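Local coordinates for peroxinectin A (Dictyostelium discoideum, PDB 6ERC), which uses its haem and hydrogen peroxide to oxidise phenolic donors, iodide and thiocyanate as a secreted peroxidase, at residues 5-10 with 249-254; 194-197 with 202-205; 231-236 with 484-489; 258-263 with 471-476. All blocks are in the same frame, centred on the assembly; numbering follows the deposited sequence.

Contact 1. Residues 5-10 with 249-254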
loop_
_atom_site.group_PDB
_atom_site.type_symbol
_atom_site.label_atom_id
_atom_site.label_comp_id
_atom_site.label_asym_id
_atom_site.label_seq_id
_atom_site.Cartn_x
_atom_site.Cartn_y
_atom_site.Cartn_z
ATOM N N ARG A 5 2.845 22.504 2.883
ATOM C CA ARG A 5 3.726 21.359 2.708
ATOM C C ARG A 5 4.487 21.461 1.395
ATOM O O ARG A 5 4.022 22.070 0.427
ATOM C CB ARG A 5 2.927 20.056 2.707
ATOM C CG ARG A 5 2.323 19.650 4.027
ATOM C CD ARG A 5 1.419 18.452 3.802
ATOM N NE ARG A 5 0.850 17.917 5.035
ATOM C CZ ARG A 5 1.414 16.975 5.786
ATOM N NH1 ARG A 5 2.586 16.451 5.452
ATOM N NH2 ARG A 5 0.802 16.563 6.886
ATOM N N SER A 6 5.662 20.846 1.364
ATOM C CA SER A 6 6.313 20.586 0.096
ATOM C C SER A 6 5.677 19.364 -0.558
ATOM O O SER A 6 4.878 18.646 0.050
ATOM C CB SER A 6 7.810 20.367 0.290
ATOM O OG SER A 6 8.455 20.229 -0.964
ATOM N N TYR A 7 6.028 19.130 -1.817
ATOM C CA TYR A 7 5.563 17.942 -2.517
ATOM C C TYR A 7 6.488 16.747 -2.324
ATOM O O TYR A 7 6.082 15.615 -2.610
ATOM C CB TYR A 7 5.401 18.242 -4.010
ATOM C CG TYR A 7 4.392 19.331 -4.281
ATOM C CD1 TYR A 7 3.035 19.099 -4.107
ATOM C CD2 TYR A 7 4.793 20.592 -4.702
ATOM C CE1 TYR A 7 2.107 20.087 -4.345
ATOM C CE2 TYR A 7 3.870 21.586 -4.945
ATOM C CZ TYR A 7 2.528 21.328 -4.763
ATOM O OH TYR A 7 1.593 22.311 -5.001
ATOM N N THR A 8 7.705 16.969 -1.826
ATOM C CA THR A 8 8.693 15.913 -1.668
ATOM C C THR A 8 8.796 15.387 -0.244
ATOM O O THR A 8 9.320 14.288 -0.046
ATOM C CB THR A 8 10.070 16.421 -2.105
ATOM O OG1 THR A 8 10.339 17.679 -1.472
ATOM C CG2 THR A 8 10.117 16.589 -3.615
ATOM N N GLY A 9 8.320 16.136 0.743
ATOM C CA GLY A 9 8.408 15.743 2.127
ATOM C C GLY A 9 9.473 16.476 2.916
ATOM O O GLY A 9 9.394 16.510 4.150
ATOM N N GLU A 10 10.462 17.062 2.244
ATOM C CA GLU A 10 11.498 17.795 2.953
ATOM C C GLU A 10 10.951 19.126 3.458
ATOM O O GLU A 10 9.921 19.627 2.996
ATOM C CB GLU A 10 12.720 18.017 2.058
ATOM C CG GLU A 10 12.473 18.849 0.812
ATOM C CD GLU A 10 13.688 18.882 -0.108
ATOM O OE1 GLU A 10 14.789 19.250 0.364
ATOM O OE2 GLU A 10 13.550 18.528 -1.300
ATOM N N ARG A 249 -3.677 29.833 -4.350
ATOM C CA ARG A 249 -4.163 29.821 -2.973
ATOM C C ARG A 249 -5.359 28.891 -2.815
ATOM O O ARG A 249 -5.464 28.175 -1.812
ATOM C CB ARG A 249 -4.530 31.239 -2.529
ATOM C CG ARG A 249 -5.094 31.336 -1.106
ATOM C CD ARG A 249 -4.096 30.866 -0.052
ATOM N NE ARG A 249 -4.694 30.789 1.280
ATOM C CZ ARG A 249 -4.838 31.822 2.106
ATOM N NH1 ARG A 249 -4.434 33.036 1.749
ATOM N NH2 ARG A 249 -5.399 31.644 3.296
ATOM N N VAL A 250 -6.278 28.895 -3.781
ATOM C CA VAL A 250 -7.428 28.001 -3.698
ATOM C C VAL A 250 -6.968 26.552 -3.746
ATOM O O VAL A 250 -7.480 25.696 -3.013
ATOM C CB VAL A 250 -8.436 28.310 -4.819
ATOM C CG1 VAL A 250 -9.618 27.350 -4.758
ATOM C CG2 VAL A 250 -8.919 29.747 -4.716
ATOM N N PHE A 251 -5.995 26.251 -4.609
ATOM C CA PHE A 251 -5.489 24.887 -4.704
ATOM C C PHE A 251 -4.900 24.430 -3.376
ATOM O O PHE A 251 -5.266 23.372 -2.853
ATOM C CB PHE A 251 -4.444 24.786 -5.813
ATOM C CG PHE A 251 -3.671 23.505 -5.784
ATOM C CD1 PHE A 251 -4.180 22.364 -6.378
ATOM C CD2 PHE A 251 -2.446 23.432 -5.140
ATOM C CE1 PHE A 251 -3.477 21.180 -6.341
ATOM C CE2 PHE A 251 -1.742 22.252 -5.101
ATOM C CZ PHE A 251 -2.256 21.124 -5.701
ATOM N N GLN A 252 -3.979 25.218 -2.815
ATOM C CA GLN A 252 -3.307 24.812 -1.585
ATOM C C GLN A 252 -4.306 24.607 -0.453
ATOM O O GLN A 252 -4.244 23.607 0.270
ATOM C CB GLN A 252 -2.251 25.848 -1.197
ATOM C CG GLN A 252 -1.090 25.953 -2.179
ATOM C CD GLN A 252 -0.367 24.635 -2.388
ATOM O OE1 GLN A 252 -0.497 23.703 -1.591
ATOM N NE2 GLN A 252 0.395 24.548 -3.469
ATOM N N GLN A 253 -5.235 25.547 -0.280
ATOM C CA GLN A 253 -6.265 25.382 0.742
ATOM C C GLN A 253 -7.088 24.126 0.489
ATOM O O GLN A 253 -7.515 23.454 1.435
ATOM C CB GLN A 253 -7.163 26.619 0.782
ATOM C CG GLN A 253 -6.472 27.872 1.311
ATOM C CD GLN A 253 -6.295 27.906 2.830
ATOM O OE1 GLN A 253 -5.727 28.860 3.363
ATOM N NE2 GLN A 253 -6.779 26.881 3.527
ATOM N N SER A 254 -7.325 23.793 -0.782
ATOM C CA SER A 254 -8.027 22.554 -1.101
ATOM C C SER A 254 -7.132 21.342 -0.868
ATOM O O SER A 254 -7.575 20.338 -0.299
ATOM C CB SER A 254 -8.521 22.585 -2.547
ATOM O OG SER A 254 -9.411 23.665 -2.759
#
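Y7, in the N-terminal loop, points its hydroxyl at F251 and Q252 on helix 247-275. From CB the side chain leaves with CG beside the backbone N and anti to the carbonyl carbon (chi1 -61°), which carries the ring toward the helix; the side chain also packs on E160 and C163 of helix 160-166 and on R255. The encounter with 249-254 begins at the far end. Y7 CZ lies 4.4 Å from F251 CE2, which sits at the edge of the tyrosine ring, near its plane. The final atom, Y7 OH, comes within 3.3 Å of F251 CE2, meeting the phenylalanine ring obliquely. Y7 OH is also 3.0 Å from Q252 NE2, whose amide plane is turned 49° from the tyrosine ring. The glutamine chain bends at chi2, and its amide is fixed by neighbours on both ends: NE2 bonds E248 OE2 and OE1 receives R255 NE. F251 has its own neighbours: its ring meets that of Y156 with the planes at about 90° and makes a cation-pi contact with R167. R5 packs further along the helix, but 5-10 meets 249-254 through the Y7 phenol, whose buried polar end lies beside both F251 CE2 and an amide already engaged elsewhere.

Contact 2. Residues 194-197 with 202-205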
loop_
_atom_site.group_PDB
_atom_site.type_symbol
_atom_site.label_atom_id
_atom_site.label_comp_id
_atom_site.label_asym_id
_atom_site.label_seq_id
_atom_site.Cartn_x
_atom_site.Cartn_y
_atom_site.Cartn_z
ATOM N N MET A 194 2.895 7.094 -15.806
ATOM C CA MET A 194 2.028 6.130 -15.144
ATOM C C MET A 194 2.517 4.715 -15.421
ATOM O O MET A 194 3.006 4.417 -16.517
ATOM C CB MET A 194 0.580 6.281 -15.617
ATOM C CG MET A 194 -0.034 7.645 -15.314
ATOM S SD MET A 194 0.033 8.076 -13.562
ATOM C CE MET A 194 -1.003 6.799 -12.846
ATOM N N ASP A 195 2.378 3.847 -14.424
ATOM C CA ASP A 195 2.813 2.465 -14.559
ATOM C C ASP A 195 1.850 1.673 -15.437
ATOM O O ASP A 195 0.642 1.930 -15.469
ATOM C CB ASP A 195 2.926 1.798 -13.188
ATOM C CG ASP A 195 4.229 2.132 -12.482
ATOM O OD1 ASP A 195 5.071 2.841 -13.077
ATOM O OD2 ASP A 195 4.413 1.676 -11.331
ATOM N N ASN A 196 2.409 0.705 -16.160
ATOM C CA ASN A 196 1.643 -0.215 -16.995
ATOM C C ASN A 196 2.225 -1.618 -16.846
ATOM O O ASN A 196 2.574 -2.283 -17.822
ATOM C CB ASN A 196 1.650 0.238 -18.455
ATOM C CG ASN A 196 0.362 -0.112 -19.194
ATOM O OD1 ASN A 196 -0.047 0.604 -20.111
ATOM N ND2 ASN A 196 -0.285 -1.202 -18.795
ATOM N N ASP A 197 2.326 -2.082 -15.597
ATOM C CA ASP A 197 3.022 -3.332 -15.306
ATOM C C ASP A 197 2.439 -4.491 -16.110
ATOM O O ASP A 197 3.158 -5.181 -16.843
ATOM C CB ASP A 197 2.955 -3.620 -13.803
ATOM C CG ASP A 197 3.612 -2.534 -12.972
ATOM O OD1 ASP A 197 4.656 -2.003 -13.411
ATOM O OD2 ASP A 197 3.086 -2.203 -11.887
ATOM N N PRO A 202 -2.638 0.139 -23.873
ATOM C CA PRO A 202 -1.607 1.151 -24.119
ATOM C C PRO A 202 -1.680 2.268 -23.091
ATOM O O PRO A 202 -2.755 2.621 -22.598
ATOM C CB PRO A 202 -1.939 1.660 -25.525
ATOM C CG PRO A 202 -3.411 1.461 -25.644
ATOM C CD PRO A 202 -3.703 0.186 -24.891
ATOM N N ILE A 203 -0.511 2.836 -22.780
ATOM C CA ILE A 203 -0.412 3.772 -21.662
ATOM C C ILE A 203 -1.301 4.991 -21.882
ATOM O O ILE A 203 -1.799 5.581 -20.913
ATOM C CB ILE A 203 1.062 4.169 -21.432
ATOM C CG1 ILE A 203 1.871 2.935 -21.012
ATOM C CG2 ILE A 203 1.174 5.262 -20.362
ATOM C CD1 ILE A 203 3.371 3.156 -20.933
ATOM N N ASP A 204 -1.530 5.388 -23.137
ATOM C CA ASP A 204 -2.365 6.559 -23.384
ATOM C C ASP A 204 -3.819 6.343 -22.982
ATOM O O ASP A 204 -4.590 7.309 -22.980
ATOM C CB ASP A 204 -2.303 6.980 -24.857
ATOM C CG ASP A 204 -2.703 5.867 -25.803
ATOM O OD1 ASP A 204 -2.075 4.791 -25.744
ATOM O OD2 ASP A 204 -3.644 6.068 -26.602
ATOM N N GLN A 205 -4.214 5.115 -22.646
ATOM C CA GLN A 205 -5.551 4.850 -22.135
ATOM C C GLN A 205 -5.609 4.803 -20.613
ATOM O O GLN A 205 -6.709 4.735 -20.055
ATOM C CB GLN A 205 -6.087 3.529 -22.703
ATOM C CG GLN A 205 -6.369 3.568 -24.203
ATOM C CD GLN A 205 -6.721 2.202 -24.782
ATOM O OE1 GLN A 205 -6.417 1.916 -25.943
ATOM N NE2 GLN A 205 -7.366 1.355 -23.980
#
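N196 and I203 form the centre of this contact, a short return of the chain within the long loop between strand 182-184 and helix 218-241. Their CA atoms are 6.5 Å apart, the nearest pair across the two limbs. I203 places CG1 beside its own backbone N and CG2 anti to it (chi1 -64°), which turns the two branches to different partners. I203 CG1 lies against N196, 3.7 Å from its CB and 3.9 Å from its CG, and the chain then runs on extended to put I203 CD1 4.2 Å from N196 CB. I203 CG2 is turned instead to the backbone of the other limb, 4.3 Å from M194 O, a loose approach. The asparagine takes an unusual first torsion of -148°, away from a staggered position; its side chain crosses that of I203 obliquely and also touches L206. The contact is therefore mainly van der Waals, and I203 is exposed.

M194 behaves differently. Its CB starts toward 202-205, but all three torsions have the same sense, near -60°, and curl the thioether away to pack on N215. Between M194 and N196, D195 directs its CB away from the contact and pairs with R212 through a salt bridge and backbone bonding. On the second limb, Q205 N bonds P202 O at 2.9 Å, closing the 3-10 turn at 203-205. The arrangement is a loop folded back on a 3-10 turn, and it leads into the active-site region of an animal haem peroxidase: the M194 side chain lies about 7 Å from that of R213, the predicted transition-state stabiliser.

Contact 3. Residues 231-236 with 484-489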
loop_
_atom_site.group_PDB
_atom_site.type_symbol
_atom_site.label_atom_id
_atom_site.label_comp_id
_atom_site.label_asym_id
_atom_site.label_seq_id
_atom_site.Cartn_x
_atom_site.Cartn_y
_atom_site.Cartn_z
ATOM N N HIS A 231 -11.999 17.323 -3.953
ATOM C CA HIS A 231 -11.065 18.440 -4.031
ATOM C C HIS A 231 -11.653 19.585 -4.848
ATOM O O HIS A 231 -11.700 20.731 -4.386
ATOM C CB HIS A 231 -9.740 17.977 -4.637
ATOM C CG HIS A 231 -8.764 19.088 -4.861
ATOM N ND1 HIS A 231 -8.783 19.882 -5.988
ATOM C CD2 HIS A 231 -7.745 19.546 -4.096
ATOM C CE1 HIS A 231 -7.815 20.777 -5.909
ATOM N NE2 HIS A 231 -7.169 20.595 -4.772
ATOM N N ASN A 232 -12.100 19.294 -6.070
ATOM C CA ASN A 232 -12.674 20.336 -6.910
ATOM C C ASN A 232 -13.939 20.914 -6.294
ATOM O O ASN A 232 -14.267 22.081 -6.531
ATOM C CB ASN A 232 -12.961 19.785 -8.306
ATOM C CG ASN A 232 -11.699 19.559 -9.112
ATOM O OD1 ASN A 232 -10.609 19.966 -8.709
ATOM N ND2 ASN A 232 -11.841 18.919 -10.263
ATOM N N ARG A 233 -14.660 20.119 -5.504
ATOM C CA ARG A 233 -15.827 20.638 -4.804
ATOM C C ARG A 233 -15.419 21.702 -3.791
ATOM O O ARG A 233 -16.021 22.781 -3.727
ATOM C CB ARG A 233 -16.572 19.491 -4.122
ATOM C CG ARG A 233 -17.947 19.858 -3.596
ATOM C CD ARG A 233 -18.580 18.689 -2.866
ATOM N NE ARG A 233 -17.782 18.285 -1.711
ATOM C CZ ARG A 233 -17.823 18.883 -0.523
ATOM N NH1 ARG A 233 -18.627 19.918 -0.322
ATOM N NH2 ARG A 233 -17.056 18.447 0.466
ATOM N N LEU A 234 -14.383 21.420 -2.996
ATOM C CA LEU A 234 -13.916 22.397 -2.018
ATOM C C LEU A 234 -13.296 23.616 -2.688
ATOM O O LEU A 234 -13.408 24.731 -2.167
ATOM C CB LEU A 234 -12.906 21.751 -1.068
ATOM C CG LEU A 234 -13.441 20.693 -0.103
ATOM C CD1 LEU A 234 -12.302 20.112 0.710
ATOM C CD2 LEU A 234 -14.501 21.260 0.821
ATOM N N ALA A 235 -12.637 23.431 -3.834
ATOM C CA ALA A 235 -12.045 24.568 -4.530
ATOM C C ALA A 235 -13.116 25.556 -4.976
ATOM O O ALA A 235 -12.927 26.773 -4.883
ATOM C CB ALA A 235 -11.231 24.083 -5.729
ATOM N N ARG A 236 -14.250 25.049 -5.467
ATOM C CA ARG A 236 -15.339 25.927 -5.876
ATOM C C ARG A 236 -15.922 26.684 -4.690
ATOM O O ARG A 236 -16.354 27.834 -4.837
ATOM C CB ARG A 236 -16.423 25.109 -6.579
ATOM C CG ARG A 236 -15.984 24.561 -7.928
ATOM C CD ARG A 236 -16.653 23.232 -8.260
ATOM N NE ARG A 236 -16.092 22.642 -9.476
ATOM C CZ ARG A 236 -16.234 21.369 -9.836
ATOM N NH1 ARG A 236 -16.915 20.521 -9.074
ATOM N NH2 ARG A 236 -15.682 20.939 -10.963
ATOM N N GLU A 484 -12.028 26.034 7.396
ATOM C CA GLU A 484 -13.146 26.028 6.461
ATOM C C GLU A 484 -13.254 24.724 5.680
ATOM O O GLU A 484 -14.005 24.661 4.703
ATOM C CB GLU A 484 -13.034 27.213 5.497
ATOM C CG GLU A 484 -12.976 28.566 6.195
ATOM C CD GLU A 484 -13.243 29.728 5.256
ATOM O OE1 GLU A 484 -14.229 30.463 5.487
ATOM O OE2 GLU A 484 -12.472 29.904 4.290
ATOM N N CYS A 485 -12.531 23.681 6.083
ATOM C CA CYS A 485 -12.654 22.389 5.428
ATOM C C CYS A 485 -13.954 21.711 5.855
ATOM O O CYS A 485 -14.698 22.204 6.707
ATOM C CB CYS A 485 -11.449 21.505 5.746
ATOM S SG CYS A 485 -9.834 22.175 5.272
ATOM N N GLU A 486 -14.231 20.557 5.254
ATOM C CA GLU A 486 -15.434 19.775 5.520
ATOM C C GLU A 486 -15.070 18.316 5.759
ATOM O O GLU A 486 -15.653 17.394 5.185
ATOM C CB GLU A 486 -16.417 19.903 4.363
ATOM C CG GLU A 486 -16.677 21.333 3.931
ATOM C CD GLU A 486 -17.597 21.411 2.734
ATOM O OE1 GLU A 486 -18.031 20.344 2.251
ATOM O OE2 GLU A 486 -17.883 22.538 2.275
ATOM N N THR A 487 -14.089 18.090 6.626
ATOM C CA THR A 487 -13.580 16.746 6.854
ATOM C C THR A 487 -14.603 15.923 7.626
ATOM O O THR A 487 -14.989 16.284 8.742
ATOM C CB THR A 487 -12.257 16.812 7.611
ATOM O OG1 THR A 487 -11.347 17.657 6.898
ATOM C CG2 THR A 487 -11.652 15.431 7.743
ATOM N N THR A 488 -15.033 14.811 7.032
ATOM C CA THR A 488 -16.023 13.938 7.649
ATOM C C THR A 488 -15.569 12.484 7.560
ATOM O O THR A 488 -14.398 12.212 7.274
ATOM C CB THR A 488 -17.382 14.124 6.970
ATOM O OG1 THR A 488 -18.372 13.328 7.632
ATOM C CG2 THR A 488 -17.312 13.736 5.497
ATOM N N THR A 489 -16.482 11.546 7.805
ATOM C CA THR A 489 -16.159 10.134 7.678
ATOM C C THR A 489 -16.104 9.725 6.209
ATOM O O THR A 489 -16.659 10.385 5.327
ATOM C CB THR A 489 -17.182 9.265 8.412
ATOM O OG1 THR A 489 -18.488 9.482 7.862
ATOM C CG2 THR A 489 -17.193 9.583 9.898
#
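R233 and E486 meet in a salt bridge that ties helix 218-241 to the loop before helix 490-497. The arginine chain bends at chi3 (61°), bringing its end to a single carboxylate oxygen: R233 NH1 is 2.7 Å and R233 NH2 2.8 Å from E486 OE1. This end-on, two-nitrogen grip keeps OE1 in the guanidinium plane, but the carboxylate is turned 44° from that plane. Both nitrogens therefore approach from one face of the carboxylate, NH1 on the syn side and NH2 from above.

The tightly packed part lies beside the bridge. Buried L234 runs antiparallel to the glutamate chain, with L234 CD2 3.6 Å from E486 CD and 3.8 Å from E486 CG, and it also touches C257, whose disulfide to C485 fastens this loop to helix 247-275. The backbones stay apart, 7.6 Å between the CA atoms of L234 and C485. On the more open side, the R233-E486 pair is partly exposed, as is T487, whose CB points away. The charges have further partners there: E486 OE2 pairs with K237 NZ, while R233 NH2 also bonds D230 OD1 and lies close to R496 NE, a like charge that the two acids probably help to balance. Were E486 an alanine, K237 and R233 would probably lose their shared acid and L234 CD2 its packing partner. In this mainly helical animal haem peroxidase fold, a salt bridge beside a leucine and the neighbouring disulfide tie the loop before helix 490-497 to helices 218-241 and 247-275.

Contact 4. Residues 258-263 with 471-476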
loop_
_atom_site.group_PDB
_atom_site.type_symbol
_atom_site.label_atom_id
_atom_site.label_comp_id
_atom_site.label_asym_id
_atom_site.label_seq_id
_atom_site.Cartn_x
_atom_site.Cartn_y
_atom_site.Cartn_z
ATOM N N ILE A 258 -7.854 18.011 1.732
ATOM C CA ILE A 258 -7.843 16.617 1.296
ATOM C C ILE A 258 -6.820 15.816 2.092
ATOM O O ILE A 258 -7.085 14.681 2.507
ATOM C CB ILE A 258 -7.571 16.537 -0.218
ATOM C CG1 ILE A 258 -8.707 17.207 -0.999
ATOM C CG2 ILE A 258 -7.383 15.088 -0.658
ATOM C CD1 ILE A 258 -10.073 16.548 -0.830
ATOM N N ILE A 259 -5.633 16.383 2.302
ATOM C CA ILE A 259 -4.630 15.723 3.132
ATOM C C ILE A 259 -5.206 15.421 4.507
ATOM O O ILE A 259 -5.065 14.309 5.029
ATOM C CB ILE A 259 -3.360 16.588 3.218
ATOM C CG1 ILE A 259 -2.663 16.606 1.858
ATOM C CG2 ILE A 259 -2.416 16.075 4.298
ATOM C CD1 ILE A 259 -1.565 17.620 1.746
ATOM N N GLU A 260 -5.867 16.409 5.116
ATOM C CA GLU A 260 -6.530 16.178 6.395
ATOM C C GLU A 260 -7.592 15.094 6.278
ATOM O O GLU A 260 -7.753 14.271 7.185
ATOM C CB GLU A 260 -7.152 17.477 6.909
ATOM C CG GLU A 260 -8.101 17.274 8.088
ATOM C CD GLU A 260 -8.579 18.577 8.696
ATOM O OE1 GLU A 260 -7.962 19.629 8.423
ATOM O OE2 GLU A 260 -9.576 18.545 9.448
ATOM N N GLN A 261 -8.340 15.086 5.174
ATOM C CA GLN A 261 -9.368 14.067 4.992
ATOM C C GLN A 261 -8.749 12.677 4.910
ATOM O O GLN A 261 -9.267 11.724 5.505
ATOM C CB GLN A 261 -10.188 14.369 3.739
ATOM C CG GLN A 261 -11.357 13.422 3.515
ATOM C CD GLN A 261 -12.365 13.455 4.648
ATOM O OE1 GLN A 261 -13.300 14.256 4.640
ATOM N NE2 GLN A 261 -12.182 12.580 5.628
ATOM N N ILE A 262 -7.640 12.541 4.181
ATOM C CA ILE A 262 -6.956 11.252 4.106
ATOM C C ILE A 262 -6.464 10.841 5.488
ATOM O O ILE A 262 -6.674 9.705 5.931
ATOM C CB ILE A 262 -5.800 11.314 3.089
ATOM C CG1 ILE A 262 -6.342 11.560 1.676
ATOM C CG2 ILE A 262 -4.988 10.017 3.119
ATOM C CD1 ILE A 262 -5.281 11.953 0.665
ATOM N N GLN A 263 -5.805 11.761 6.192
ATOM C CA GLN A 263 -5.255 11.436 7.501
ATOM C C GLN A 263 -6.347 11.011 8.476
ATOM O O GLN A 263 -6.190 10.019 9.199
ATOM C CB GLN A 263 -4.479 12.633 8.047
ATOM C CG GLN A 263 -3.187 12.913 7.305
ATOM C CD GLN A 263 -2.412 14.069 7.898
ATOM O OE1 GLN A 263 -2.912 14.799 8.756
ATOM N NE2 GLN A 263 -1.176 14.235 7.453
ATOM N N PHE A 471 2.964 19.060 9.910
ATOM C CA PHE A 471 1.724 19.535 9.315
ATOM C C PHE A 471 0.532 18.641 9.651
ATOM O O PHE A 471 -0.470 18.657 8.926
ATOM C CB PHE A 471 1.880 19.641 7.796
ATOM C CG PHE A 471 2.824 20.724 7.346
ATOM C CD1 PHE A 471 4.195 20.544 7.419
ATOM C CD2 PHE A 471 2.337 21.914 6.826
ATOM C CE1 PHE A 471 5.063 21.535 6.998
ATOM C CE2 PHE A 471 3.200 22.906 6.402
ATOM C CZ PHE A 471 4.564 22.716 6.487
ATOM N N TRP A 472 0.618 17.856 10.724
ATOM C CA TRP A 472 -0.490 16.985 11.092
ATOM C C TRP A 472 -1.726 17.820 11.406
ATOM O O TRP A 472 -1.649 18.841 12.093
ATOM C CB TRP A 472 -0.115 16.113 12.291
ATOM C CG TRP A 472 -1.153 15.080 12.590
ATOM C CD1 TRP A 472 -2.046 15.086 13.623
ATOM C CD2 TRP A 472 -1.421 13.895 11.835
ATOM N NE1 TRP A 472 -2.852 13.974 13.558
ATOM C CE2 TRP A 472 -2.488 13.228 12.467
ATOM C CE3 TRP A 472 -0.860 13.333 10.684
ATOM C CZ2 TRP A 472 -3.000 12.025 11.991
ATOM C CZ3 TRP A 472 -1.370 12.141 10.213
ATOM C CH2 TRP A 472 -2.430 11.501 10.863
ATOM N N TYR A 473 -2.880 17.374 10.901
ATOM C CA TYR A 473 -4.070 18.218 10.930
ATOM C C TYR A 473 -4.505 18.547 12.353
ATOM O O TYR A 473 -5.087 19.611 12.589
ATOM C CB TYR A 473 -5.212 17.549 10.162
ATOM C CG TYR A 473 -5.905 16.415 10.887
ATOM C CD1 TYR A 473 -5.431 15.110 10.802
ATOM C CD2 TYR A 473 -7.054 16.644 11.631
ATOM C CE1 TYR A 473 -6.075 14.070 11.456
ATOM C CE2 TYR A 473 -7.703 15.612 12.286
ATOM C CZ TYR A 473 -7.211 14.330 12.197
ATOM O OH TYR A 473 -7.860 13.306 12.851
ATOM N N GLU A 474 -4.229 17.668 13.311
ATOM C CA GLU A 474 -4.676 17.892 14.681
ATOM C C GLU A 474 -3.820 18.901 15.442
ATOM O O GLU A 474 -4.089 19.135 16.624
ATOM C CB GLU A 474 -4.701 16.571 15.457
ATOM C CG GLU A 474 -5.590 15.488 14.852
ATOM C CD GLU A 474 -5.628 14.221 15.697
ATOM O OE1 GLU A 474 -6.118 14.291 16.846
ATOM O OE2 GLU A 474 -5.159 13.161 15.218
ATOM N N THR A 475 -2.799 19.500 14.816
ATOM C CA THR A 475 -2.012 20.482 15.549
ATOM C C THR A 475 -2.704 21.847 15.517
ATOM O O THR A 475 -3.403 22.172 14.552
ATOM C CB THR A 475 -0.602 20.591 14.966
ATOM O OG1 THR A 475 0.243 21.302 15.879
ATOM C CG2 THR A 475 -0.595 21.319 13.640
ATOM N N PRO A 476 -2.538 22.664 16.565
ATOM C CA PRO A 476 -3.266 23.948 16.600
ATOM C C PRO A 476 -3.098 24.786 15.343
ATOM O O PRO A 476 -4.092 25.267 14.781
ATOM C CB PRO A 476 -2.675 24.640 17.836
ATOM C CG PRO A 476 -2.241 23.525 18.717
ATOM C CD PRO A 476 -1.753 22.448 17.797
#
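The backbones of E260 and Y473 approach to 5.5 Å between CA atoms, where a type I beta turn, W472 to T475, lies against helix 247-275 of the animal haem peroxidase fold. Q263 carries most of the contact. Its extended chain slides past W472 in the opposite direction and lays its amide over one face of the indole, the two planes 21° apart. Q263 CD is 3.2 Å from W472 CZ3, and OE1 stands above the ring toward its rim. Q263 OE1 also lies at the edge of the Y473 ring, 3.3 Å from Y473 CD1, and accepts a weak hydrogen bond from Y473 N. NE2 has its stronger partner in I150 O, so both ends of the buried amide are engaged. Y473 holds CG between its backbone N and carbonyl carbon (chi1 76°), turning its ring across the side chain of E260, whose CG is 3.6 Å from Y473 CB. With W472 cut back to a leucine, the Q263 amide is likely to lose the flat surface it rests on, and the E474 carboxylate its indole donor. That donor, W472 NE1, bonds E474 OE2 at 3.0 Å on the anti side but tilted out of the carboxylate plane, with the N-H nearly straight at 171°.

Contacts 1 and 4 are buried and share helix 247-275; contact 3 is partly buried and uses the preceding helix 218-241. The three lie on one side of the chain's centre and touch: R5 NH2 makes a weak hydrogen bond to F471 O between contacts 1 and 4, and T488 O meets Q261 NE2 between contacts 3 and 4. Contact 2 stands apart, its nearest atoms about 15 Å from contacts 1 and 4, and joins two limbs of one loop near the surface. Chemistry follows place: aromatic rings and amides in the buried contacts, a shared carboxylate and a leucine in contact 3, and chiefly van der Waals packing in contact 2.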